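Local coordinates for trwC protein (Escherichia coli, PDB 1OMH) that recognises the plasmid origin of transfer and, through its N-terminal relaxase domain, cleaves and processes the DNA strand to be transferred in bacterial conjugation, at a contact of chain A with DNA. Coordinates in Å, arbitrary orientation; residue numbers count along the deposited sequence, not the author numbering.

Contacts 1 and 3 are two halves of one recognition site: the centres of their C-alpha atoms lie about 4 Å apart, and both use Arg81, Asn182 and Val186. Contact 1 reaches from strands 2-8 and 81-89 to DC16, DG17, DT18 and DA19; contact 3 adds Asp183 and Lys187 of helix 183-187 and reads the Watson-Crick edge of DG17, where contact 1 reads its Hoogsteen edge. Contact 2 is remote, about 24 Å from contact 1 and 27 Å from contact 3 by the same centres, and holds DT23 and DC24 through helices 92-99 and 234-246 and strand 158-167, consistent with guiding single-stranded DNA across the relaxase domain.

Contact 1: a contact of chain A with DNA. Residues 4, 6, 81, 182, 186. With nucleotides of chain B.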
loop_
_atom_site.group_PDB
_atom_site.type_symbol
_atom_site.label_atom_id
_atom_site.label_comp_id
_atom_site.label_asym_id
_atom_site.label_seq_id
_atom_site.Cartn_x
_atom_site.Cartn_y
_atom_site.Cartn_z
ATOM N N HIS A 4 -5.272 -2.842 -3.732
ATOM C CA HIS A 4 -4.349 -3.705 -4.435
ATOM C C HIS A 4 -4.322 -3.331 -5.904
ATOM O O HIS A 4 -5.279 -2.763 -6.447
ATOM C CB HIS A 4 -4.769 -5.173 -4.304
ATOM C CG HIS A 4 -6.079 -5.486 -4.960
ATOM N ND1 HIS A 4 -7.216 -5.783 -4.240
ATOM C CD2 HIS A 4 -6.440 -5.525 -6.265
ATOM C CE1 HIS A 4 -8.220 -5.990 -5.073
ATOM N NE2 HIS A 4 -7.777 -5.839 -6.308
ATOM N N VAL A 6 -2.770 -5.312 -9.420
ATOM C CA VAL A 6 -2.018 -6.410 -10.007
ATOM C C VAL A 6 -1.025 -5.750 -10.964
ATOM O O VAL A 6 -1.425 -5.018 -11.864
ATOM C CB VAL A 6 -2.928 -7.350 -10.792
ATOM C CG1 VAL A 6 -2.092 -8.421 -11.485
ATOM C CG2 VAL A 6 -3.945 -7.988 -9.849
ATOM N N ARG A 81 2.605 -11.107 -15.324
ATOM C CA ARG A 81 2.440 -10.429 -14.054
ATOM C C ARG A 81 3.756 -10.439 -13.310
ATOM O O ARG A 81 4.424 -11.467 -13.226
ATOM C CB ARG A 81 1.334 -11.119 -13.252
ATOM C CG ARG A 81 -0.033 -10.915 -13.878
ATOM C CD ARG A 81 -1.121 -11.737 -13.202
ATOM N NE ARG A 81 -2.436 -11.391 -13.738
ATOM C CZ ARG A 81 -3.586 -11.864 -13.275
ATOM N NH1 ARG A 81 -3.590 -12.716 -12.258
ATOM N NH2 ARG A 81 -4.731 -11.467 -13.819
ATOM N N ASN A 182 -2.694 -15.470 -6.652
ATOM C CA ASN A 182 -3.067 -14.369 -5.759
ATOM C C ASN A 182 -4.506 -14.313 -5.266
ATOM O O ASN A 182 -4.848 -13.460 -4.441
ATOM C CB ASN A 182 -2.731 -13.023 -6.424
ATOM C CG ASN A 182 -3.605 -12.728 -7.639
ATOM O OD1 ASN A 182 -4.768 -13.136 -7.701
ATOM N ND2 ASN A 182 -3.052 -11.995 -8.604
ATOM N N VAL A 186 -5.907 -11.222 -3.002
ATOM C CA VAL A 186 -6.717 -10.197 -3.662
ATOM C C VAL A 186 -8.138 -10.130 -3.096
ATOM O O VAL A 186 -8.611 -9.059 -2.708
ATOM C CB VAL A 186 -6.801 -10.447 -5.190
ATOM C CG1 VAL A 186 -7.765 -9.454 -5.841
ATOM C CG2 VAL A 186 -5.427 -10.317 -5.808
ATOM P P DC B 16 -3.527 -11.176 -17.469
ATOM O OP1 DC B 16 -3.515 -10.392 -18.731
ATOM O OP2 DC B 16 -3.240 -10.493 -16.179
ATOM O "O5'" DC B 16 -4.931 -11.935 -17.359
ATOM C "C5'" DC B 16 -5.705 -12.215 -18.527
ATOM C "C4'" DC B 16 -6.908 -13.077 -18.204
ATOM O "O4'" DC B 16 -6.478 -14.311 -17.570
ATOM C "C3'" DC B 16 -7.873 -12.425 -17.200
ATOM O "O3'" DC B 16 -9.020 -12.004 -17.959
ATOM C "C2'" DC B 16 -8.467 -13.610 -16.448
ATOM C "C1'" DC B 16 -7.520 -14.754 -16.727
ATOM N N1 DC B 16 -7.037 -15.692 -15.691
ATOM C C2 DC B 16 -7.464 -17.024 -15.795
ATOM O O2 DC B 16 -8.170 -17.346 -16.757
ATOM N N3 DC B 16 -7.103 -17.918 -14.855
ATOM C C4 DC B 16 -6.339 -17.540 -13.835
ATOM N N4 DC B 16 -6.025 -18.470 -12.925
ATOM C C5 DC B 16 -5.867 -16.194 -13.703
ATOM C C6 DC B 16 -6.234 -15.309 -14.653
ATOM P P DG B 17 -9.814 -10.660 -17.576
ATOM O OP1 DG B 17 -10.844 -10.457 -18.624
ATOM O OP2 DG B 17 -8.842 -9.581 -17.289
ATOM O "O5'" DG B 17 -10.562 -11.019 -16.214
ATOM C "C5'" DG B 17 -11.821 -11.699 -16.213
ATOM C "C4'" DG B 17 -12.145 -12.168 -14.813
ATOM O "O4'" DG B 17 -11.049 -12.985 -14.359
ATOM C "C3'" DG B 17 -12.262 -11.035 -13.789
ATOM O "O3'" DG B 17 -13.648 -10.974 -13.416
ATOM C "C2'" DG B 17 -11.690 -11.643 -12.523
ATOM C "C1'" DG B 17 -10.866 -12.807 -12.976
ATOM N N9 DG B 17 -9.450 -12.836 -12.657
ATOM C C8 DG B 17 -8.395 -12.144 -13.207
ATOM N N7 DG B 17 -7.239 -12.520 -12.724
ATOM C C5 DG B 17 -7.566 -13.491 -11.786
ATOM C C6 DG B 17 -6.746 -14.276 -10.935
ATOM O O6 DG B 17 -5.508 -14.277 -10.836
ATOM N N1 DG B 17 -7.511 -15.134 -10.142
ATOM C C2 DG B 17 -8.885 -15.223 -10.166
ATOM N N2 DG B 17 -9.458 -16.101 -9.333
ATOM N N3 DG B 17 -9.647 -14.501 -10.950
ATOM C C4 DG B 17 -8.927 -13.669 -11.726
ATOM P P DT B 18 -14.152 -9.941 -12.283
ATOM O OP1 DT B 18 -15.579 -10.292 -12.077
ATOM O OP2 DT B 18 -13.788 -8.568 -12.716
ATOM O "O5'" DT B 18 -13.319 -10.299 -10.959
ATOM C "C5'" DT B 18 -13.748 -11.341 -10.067
ATOM C "C4'" DT B 18 -12.745 -11.569 -8.953
ATOM O "O4'" DT B 18 -11.419 -11.813 -9.495
ATOM C "C3'" DT B 18 -12.596 -10.363 -8.009
ATOM O "O3'" DT B 18 -13.100 -10.832 -6.739
ATOM C "C2'" DT B 18 -11.133 -10.395 -7.590
ATOM C "C1'" DT B 18 -10.482 -11.359 -8.548
ATOM N N1 DT B 18 -9.140 -11.175 -9.119
ATOM C C2 DT B 18 -8.163 -11.975 -8.560
ATOM O O2 DT B 18 -8.392 -12.806 -7.693
ATOM N N3 DT B 18 -6.906 -11.774 -9.051
ATOM C C4 DT B 18 -6.524 -10.885 -10.031
ATOM O O4 DT B 18 -5.341 -10.822 -10.364
ATOM C C5 DT B 18 -7.597 -10.085 -10.594
ATOM C C7 DT B 18 -7.273 -9.095 -11.672
ATOM C C6 DT B 18 -8.841 -10.269 -10.118
ATOM P P DA B 19 -14.159 -9.979 -5.889
ATOM O OP1 DA B 19 -14.439 -10.787 -4.674
ATOM O OP2 DA B 19 -15.261 -9.626 -6.801
ATOM O "O5'" DA B 19 -13.404 -8.644 -5.434
ATOM C "C5'" DA B 19 -12.486 -8.593 -4.315
ATOM C "C4'" DA B 19 -11.592 -7.384 -4.479
ATOM O "O4'" DA B 19 -11.087 -7.453 -5.806
ATOM C "C3'" DA B 19 -12.190 -5.980 -4.299
ATOM O "O3'" DA B 19 -11.326 -5.445 -3.281
ATOM C "C2'" DA B 19 -11.550 -5.173 -5.421
ATOM C "C1'" DA B 19 -11.021 -6.199 -6.403
ATOM N N9 DA B 19 -11.570 -6.363 -7.735
ATOM C C8 DA B 19 -12.845 -6.566 -8.200
ATOM N N7 DA B 19 -12.895 -6.812 -9.487
ATOM C C5 DA B 19 -11.568 -6.739 -9.890
ATOM C C6 DA B 19 -10.939 -6.915 -11.134
ATOM N N6 DA B 19 -11.590 -7.213 -12.262
ATOM N N1 DA B 19 -9.599 -6.775 -11.183
ATOM C C2 DA B 19 -8.937 -6.477 -10.057
ATOM N N3 DA B 19 -9.414 -6.292 -8.829
ATOM C C4 DA B 19 -10.752 -6.440 -8.821
HETATM O O HOH W 1 -3.391 -15.449 -9.476
HETATM O O HOH W 2 -4.987 -8.525 -15.109
#
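Arg81 reaches from strand 81-89 of the relaxase domain to the point where oriT DNA passes from paired DC16 to unpaired DG17. From CB the chain runs extended (chi2 and chi3 both 173°); CG passes OP2 of the DC16 phosphate at 4.0 Å, with CD beside it, and NE makes a hydrogen-bonded salt bridge to OP2 at 2.7 Å, the oxygen lying somewhat out of the guanidinium plane. NH2 also donates to this oxygen, a side-on grip by two nitrogens on one atom. Turned end-on to DG17, the same guanidinium sends NH1 to O6 at 2.9 Å and NH2 to N7, both partners in its plane, so the Hoogsteen edge is read as guanine. Asn182 reads the next base, DT18: OD1 accepts from N3 at 2.9 Å, and ND2 donates to O4 at 3.1 Å. Val186 CG1 lies 3.7 Å from C2 of this thymine, while Val6 CG2 approaches its O4. His4, on strand 2-8, takes DA19 by the sugar edge, with Val186 CG1 packed over one imidazole face toward the rim. The strand also folds on itself, DA19 N6 donating to the DT18 phosphate oxygen OP2. His4 NE2 donates to DA19 N3 at 3.0 Å, almost straight (176° at H) and in the ring plane.

Contact 2: a contact of chain A with DNA. Residues 92, 153, 159, 233, 236. With nucleotides of chain B.
Lys92 leaves helix 92-99 with CG anti to the backbone N (chi1 -176°), then bends at chi2 and chi3 near 64°, curling its chain beside the DT23 sugar to bring NZ to the next phosphate. Gln159, on strand 158-167, also starts anti (chi1 -177°) and bends at chi2, which presents its amide to DT23. In this TrwC-family relaxase domain the two side chains form a linked pair at unpaired DT23 and DC24. The Lys92 ammonium NZ makes a salt bridge with OP1 of the DC24 phosphate at 2.9 Å and donates to Gln159 OE1 at 2.8 Å. With OE1 accepting from Lys92, the amide is probably held in the orientation that turns NE2 to the base: it donates to DT23 O2 at 2.8 Å, with the acceptor in the amide plane. The other phosphate oxygen, OP2 of DC24, is gripped at the start of helix 234-246 by Thr236, whose backbone N donates at 2.9 Å and hydroxyl OG1 at 2.7 Å. The N-terminal end of that helix would be expected to favour the negative charge. Ser233 packs close by, its CB 3.3 Å from DC24 OP2 and its OG alongside the DT23 sugar. Water extends the grip on both nucleotides: one molecule joins Ser153 OG to DC24 OP1, and another links the Lys92 backbone N to DT23 OP1 at 2.8 Å on either side.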
loop_
_atom_site.group_PDB
_atom_site.type_symbol
_atom_site.label_atom_id
_atom_site.label_comp_id
_atom_site.label_asym_id
_atom_site.label_seq_id
_atom_site.Cartn_x
_atom_site.Cartn_y
_atom_site.Cartn_z
ATOM N N LYS A 92 -5.849 10.468 7.517
ATOM C CA LYS A 92 -5.156 11.752 7.383
ATOM C C LYS A 92 -4.655 12.321 8.712
ATOM O O LYS A 92 -3.531 12.808 8.788
ATOM C CB LYS A 92 -6.066 12.781 6.691
ATOM C CG LYS A 92 -5.391 14.129 6.417
ATOM C CD LYS A 92 -4.218 14.001 5.436
ATOM C CE LYS A 92 -4.684 13.509 4.059
ATOM N NZ LYS A 92 -3.586 13.520 3.054
ATOM N N SER A 153 1.520 12.938 -0.672
ATOM C CA SER A 153 0.512 12.632 -1.672
ATOM C C SER A 153 0.944 13.306 -2.971
ATOM O O SER A 153 1.926 14.057 -2.990
ATOM C CB SER A 153 -0.852 13.178 -1.237
ATOM O OG SER A 153 -0.941 14.578 -1.483
ATOM N N GLN A 159 1.012 12.348 3.796
ATOM C CA GLN A 159 0.265 11.155 3.415
ATOM C C GLN A 159 1.121 9.919 3.644
ATOM O O GLN A 159 1.849 9.461 2.753
ATOM C CB GLN A 159 -0.139 11.271 1.938
ATOM C CG GLN A 159 -0.990 10.135 1.373
ATOM C CD GLN A 159 -2.322 9.966 2.078
ATOM O OE1 GLN A 159 -2.819 10.881 2.749
ATOM N NE2 GLN A 159 -2.920 8.793 1.917
ATOM N N SER A 233 -6.249 17.488 2.498
ATOM C CA SER A 233 -6.685 16.424 1.590
ATOM C C SER A 233 -7.030 16.998 0.220
ATOM O O SER A 233 -8.165 16.905 -0.239
ATOM C CB SER A 233 -7.910 15.696 2.157
ATOM O OG SER A 233 -7.606 15.067 3.395
ATOM N N THR A 236 -8.520 14.576 -2.394
ATOM C CA THR A 236 -9.932 14.289 -2.155
ATOM C C THR A 236 -10.777 15.421 -2.729
ATOM O O THR A 236 -11.842 15.184 -3.302
ATOM C CB THR A 236 -10.245 14.174 -0.648
ATOM O OG1 THR A 236 -9.525 13.065 -0.098
ATOM C CG2 THR A 236 -11.737 13.978 -0.424
ATOM P P DT B 23 -11.295 10.519 4.233
ATOM O OP1 DT B 23 -10.953 10.785 5.652
ATOM O OP2 DT B 23 -12.461 11.197 3.620
ATOM O "O5'" DT B 23 -9.996 10.747 3.324
ATOM C "C5'" DT B 23 -9.252 11.997 3.342
ATOM C "C4'" DT B 23 -7.766 11.710 3.254
ATOM O "O4'" DT B 23 -7.468 10.707 4.233
ATOM C "C3'" DT B 23 -7.185 11.220 1.914
ATOM O "O3'" DT B 23 -6.131 12.162 1.654
ATOM C "C2'" DT B 23 -6.169 10.167 2.324
ATOM C "C1'" DT B 23 -6.499 9.812 3.762
ATOM N N1 DT B 23 -6.891 8.448 4.161
ATOM C C2 DT B 23 -6.095 7.386 3.811
ATOM O O2 DT B 23 -5.152 7.486 3.047
ATOM N N3 DT B 23 -6.445 6.195 4.401
ATOM C C4 DT B 23 -7.502 5.970 5.266
ATOM O O4 DT B 23 -7.665 4.851 5.750
ATOM C C5 DT B 23 -8.340 7.122 5.528
ATOM C C7 DT B 23 -9.529 6.981 6.425
ATOM C C6 DT B 23 -8.005 8.278 4.956
ATOM P P DC B 24 -5.795 12.709 0.180
ATOM O OP1 DC B 24 -4.399 13.193 0.342
ATOM O OP2 DC B 24 -6.865 13.657 -0.226
ATOM O "O5'" DC B 24 -5.818 11.457 -0.810
ATOM C "C5'" DC B 24 -4.717 10.544 -0.943
ATOM C "C4'" DC B 24 -5.130 9.413 -1.855
ATOM O "O4'" DC B 24 -6.421 8.947 -1.410
ATOM C "C3'" DC B 24 -5.301 9.814 -3.326
ATOM O "O3'" DC B 24 -4.267 9.060 -3.995
ATOM C "C2'" DC B 24 -6.504 9.002 -3.781
ATOM C "C1'" DC B 24 -7.213 8.574 -2.517
ATOM N N1 DC B 24 -8.609 8.970 -2.281
ATOM C C2 DC B 24 -9.607 8.288 -2.981
ATOM O O2 DC B 24 -9.271 7.467 -3.839
ATOM N N3 DC B 24 -10.905 8.539 -2.701
ATOM C C4 DC B 24 -11.221 9.441 -1.769
ATOM N N4 DC B 24 -12.512 9.635 -1.499
ATOM C C5 DC B 24 -10.223 10.183 -1.069
ATOM C C6 DC B 24 -8.942 9.926 -1.362
HETATM O O HOH W 3 -3.675 15.156 -1.004
HETATM O O HOH W 4 -8.666 10.572 7.315
#

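Contact 3: a contact of chain A with DNA. Residues 81, 182-183, 186-187. With nucleotides of chain B.
Helix 183-187 of the TrwC relaxase domain presents its first residue, Asp183, to the Watson-Crick edge of DG17, the unpaired guanine beyond the duplex part of oriT. The carboxylate takes both donors of that edge: OD1 accepts from the ring nitrogen N1 at 2.7 Å, and OD2 from the exocyclic amine N2 at 2.5 Å. Both donors lie above the carboxylate plane, N1 43° and N2 57° out of it, so the base and carboxylate are far from coplanar even though the N2 bond itself is nearly straight. The side chain carries CG beside its backbone N (chi1 -67°), which directs the acid from the helix start toward the base. With Arg81 occupying the Hoogsteen edge, DG17 is addressed from two edges, and the pattern of two donors facing an acid suits guanine. A water bonded to Asn182 N at 2.9 Å also reaches DG17 O6 at 2.8 Å, bringing the backbone just ahead of the helix into the same recognition. Asp183 OD2 also meets a second water at 2.6 Å, and that water lies 3.0 Å from N7 of DG1, the unpaired first nucleotide of the strand. Alongside DT18, Lys187 runs extended beyond CG, its aliphatic part beside the sugar: CG and CE each come within 3.9 Å of DT18 O3'.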
loop_
_atom_site.group_PDB
_atom_site.type_symbol
_atom_site.label_atom_id
_atom_site.label_comp_id
_atom_site.label_asym_id
_atom_site.label_seq_id
_atom_site.Cartn_x
_atom_site.Cartn_y
_atom_site.Cartn_z
ATOM N N ARG A 81 2.605 -11.107 -15.324
ATOM C CA ARG A 81 2.440 -10.429 -14.054
ATOM C C ARG A 81 3.756 -10.439 -13.310
ATOM O O ARG A 81 4.424 -11.467 -13.226
ATOM C CB ARG A 81 1.334 -11.119 -13.252
ATOM C CG ARG A 81 -0.033 -10.915 -13.878
ATOM C CD ARG A 81 -1.121 -11.737 -13.202
ATOM N NE ARG A 81 -2.436 -11.391 -13.738
ATOM C CZ ARG A 81 -3.586 -11.864 -13.275
ATOM N NH1 ARG A 81 -3.590 -12.716 -12.258
ATOM N NH2 ARG A 81 -4.731 -11.467 -13.819
ATOM N N ASN A 182 -2.694 -15.470 -6.652
ATOM C CA ASN A 182 -3.067 -14.369 -5.759
ATOM C C ASN A 182 -4.506 -14.313 -5.266
ATOM O O ASN A 182 -4.848 -13.460 -4.441
ATOM C CB ASN A 182 -2.731 -13.023 -6.424
ATOM C CG ASN A 182 -3.605 -12.728 -7.639
ATOM O OD1 ASN A 182 -4.768 -13.136 -7.701
ATOM N ND2 ASN A 182 -3.052 -11.995 -8.604
ATOM N N ASP A 183 -5.341 -15.214 -5.767
ATOM C CA ASP A 183 -6.755 -15.256 -5.411
ATOM C C ASP A 183 -7.070 -14.939 -3.962
ATOM O O ASP A 183 -7.770 -13.965 -3.670
ATOM C CB ASP A 183 -7.337 -16.626 -5.762
ATOM C CG ASP A 183 -7.373 -16.870 -7.250
ATOM O OD1 ASP A 183 -6.506 -16.313 -7.968
ATOM O OD2 ASP A 183 -8.255 -17.625 -7.704
ATOM N N VAL A 186 -5.907 -11.222 -3.002
ATOM C CA VAL A 186 -6.717 -10.197 -3.662
ATOM C C VAL A 186 -8.138 -10.130 -3.096
ATOM O O VAL A 186 -8.611 -9.059 -2.708
ATOM C CB VAL A 186 -6.801 -10.447 -5.190
ATOM C CG1 VAL A 186 -7.765 -9.454 -5.841
ATOM C CG2 VAL A 186 -5.427 -10.317 -5.808
ATOM N N LYS A 187 -8.816 -11.273 -3.049
ATOM C CA LYS A 187 -10.183 -11.331 -2.536
ATOM C C LYS A 187 -10.298 -11.005 -1.052
ATOM O O LYS A 187 -11.383 -10.723 -0.554
ATOM C CB LYS A 187 -10.785 -12.713 -2.817
ATOM C CG LYS A 187 -11.000 -12.963 -4.306
ATOM C CD LYS A 187 -11.569 -14.352 -4.590
ATOM C CE LYS A 187 -11.950 -14.495 -6.065
ATOM N NZ LYS A 187 -12.412 -15.874 -6.402
ATOM O "O5'" DG B 1 -10.688 -15.605 -14.693
ATOM C "C5'" DG B 1 -10.528 -16.532 -13.626
ATOM C "C4'" DG B 1 -10.646 -17.983 -14.035
ATOM O "O4'" DG B 1 -9.896 -18.763 -13.081
ATOM C "C3'" DG B 1 -12.076 -18.545 -14.003
ATOM O "O3'" DG B 1 -12.460 -18.834 -15.357
ATOM C "C2'" DG B 1 -11.867 -19.982 -13.576
ATOM C "C1'" DG B 1 -10.516 -20.016 -12.918
ATOM N N9 DG B 1 -10.432 -20.456 -11.534
ATOM C C8 DG B 1 -9.917 -19.807 -10.436
ATOM N N7 DG B 1 -9.900 -20.559 -9.366
ATOM C C5 DG B 1 -10.460 -21.759 -9.784
ATOM C C6 DG B 1 -10.705 -22.965 -9.078
ATOM O O6 DG B 1 -10.458 -23.232 -7.901
ATOM N N1 DG B 1 -11.302 -23.921 -9.892
ATOM C C2 DG B 1 -11.619 -23.746 -11.216
ATOM N N2 DG B 1 -12.185 -24.784 -11.841
ATOM N N3 DG B 1 -11.394 -22.634 -11.881
ATOM C C4 DG B 1 -10.815 -21.694 -11.109
ATOM P P DG B 17 -9.814 -10.660 -17.576
ATOM O OP1 DG B 17 -10.844 -10.457 -18.624
ATOM O OP2 DG B 17 -8.842 -9.581 -17.289
ATOM O "O5'" DG B 17 -10.562 -11.019 -16.214
ATOM C "C5'" DG B 17 -11.821 -11.699 -16.213
ATOM C "C4'" DG B 17 -12.145 -12.168 -14.813
ATOM O "O4'" DG B 17 -11.049 -12.985 -14.359
ATOM C "C3'" DG B 17 -12.262 -11.035 -13.789
ATOM O "O3'" DG B 17 -13.648 -10.974 -13.416
ATOM C "C2'" DG B 17 -11.690 -11.643 -12.523
ATOM C "C1'" DG B 17 -10.866 -12.807 -12.976
ATOM N N9 DG B 17 -9.450 -12.836 -12.657
ATOM C C8 DG B 17 -8.395 -12.144 -13.207
ATOM N N7 DG B 17 -7.239 -12.520 -12.724
ATOM C C5 DG B 17 -7.566 -13.491 -11.786
ATOM C C6 DG B 17 -6.746 -14.276 -10.935
ATOM O O6 DG B 17 -5.508 -14.277 -10.836
ATOM N N1 DG B 17 -7.511 -15.134 -10.142
ATOM C C2 DG B 17 -8.885 -15.223 -10.166
ATOM N N2 DG B 17 -9.458 -16.101 -9.333
ATOM N N3 DG B 17 -9.647 -14.501 -10.950
ATOM C C4 DG B 17 -8.927 -13.669 -11.726
ATOM P P DT B 18 -14.152 -9.941 -12.283
ATOM O OP1 DT B 18 -15.579 -10.292 -12.077
ATOM O OP2 DT B 18 -13.788 -8.568 -12.716
ATOM O "O5'" DT B 18 -13.319 -10.299 -10.959
ATOM C "C5'" DT B 18 -13.748 -11.341 -10.067
ATOM C "C4'" DT B 18 -12.745 -11.569 -8.953
ATOM O "O4'" DT B 18 -11.419 -11.813 -9.495
ATOM C "C3'" DT B 18 -12.596 -10.363 -8.009
ATOM O "O3'" DT B 18 -13.100 -10.832 -6.739
ATOM C "C2'" DT B 18 -11.133 -10.395 -7.590
ATOM C "C1'" DT B 18 -10.482 -11.359 -8.548
ATOM N N1 DT B 18 -9.140 -11.175 -9.119
ATOM C C2 DT B 18 -8.163 -11.975 -8.560
ATOM O O2 DT B 18 -8.392 -12.806 -7.693
ATOM N N3 DT B 18 -6.906 -11.774 -9.051
ATOM C C4 DT B 18 -6.524 -10.885 -10.031
ATOM O O4 DT B 18 -5.341 -10.822 -10.364
ATOM C C5 DT B 18 -7.597 -10.085 -10.594
ATOM C C7 DT B 18 -7.273 -9.095 -11.672
ATOM C C6 DT B 18 -8.841 -10.269 -10.118
HETATM O O HOH W 5 -3.391 -15.449 -9.476
HETATM O O HOH W 6 -9.380 -19.717 -6.579
#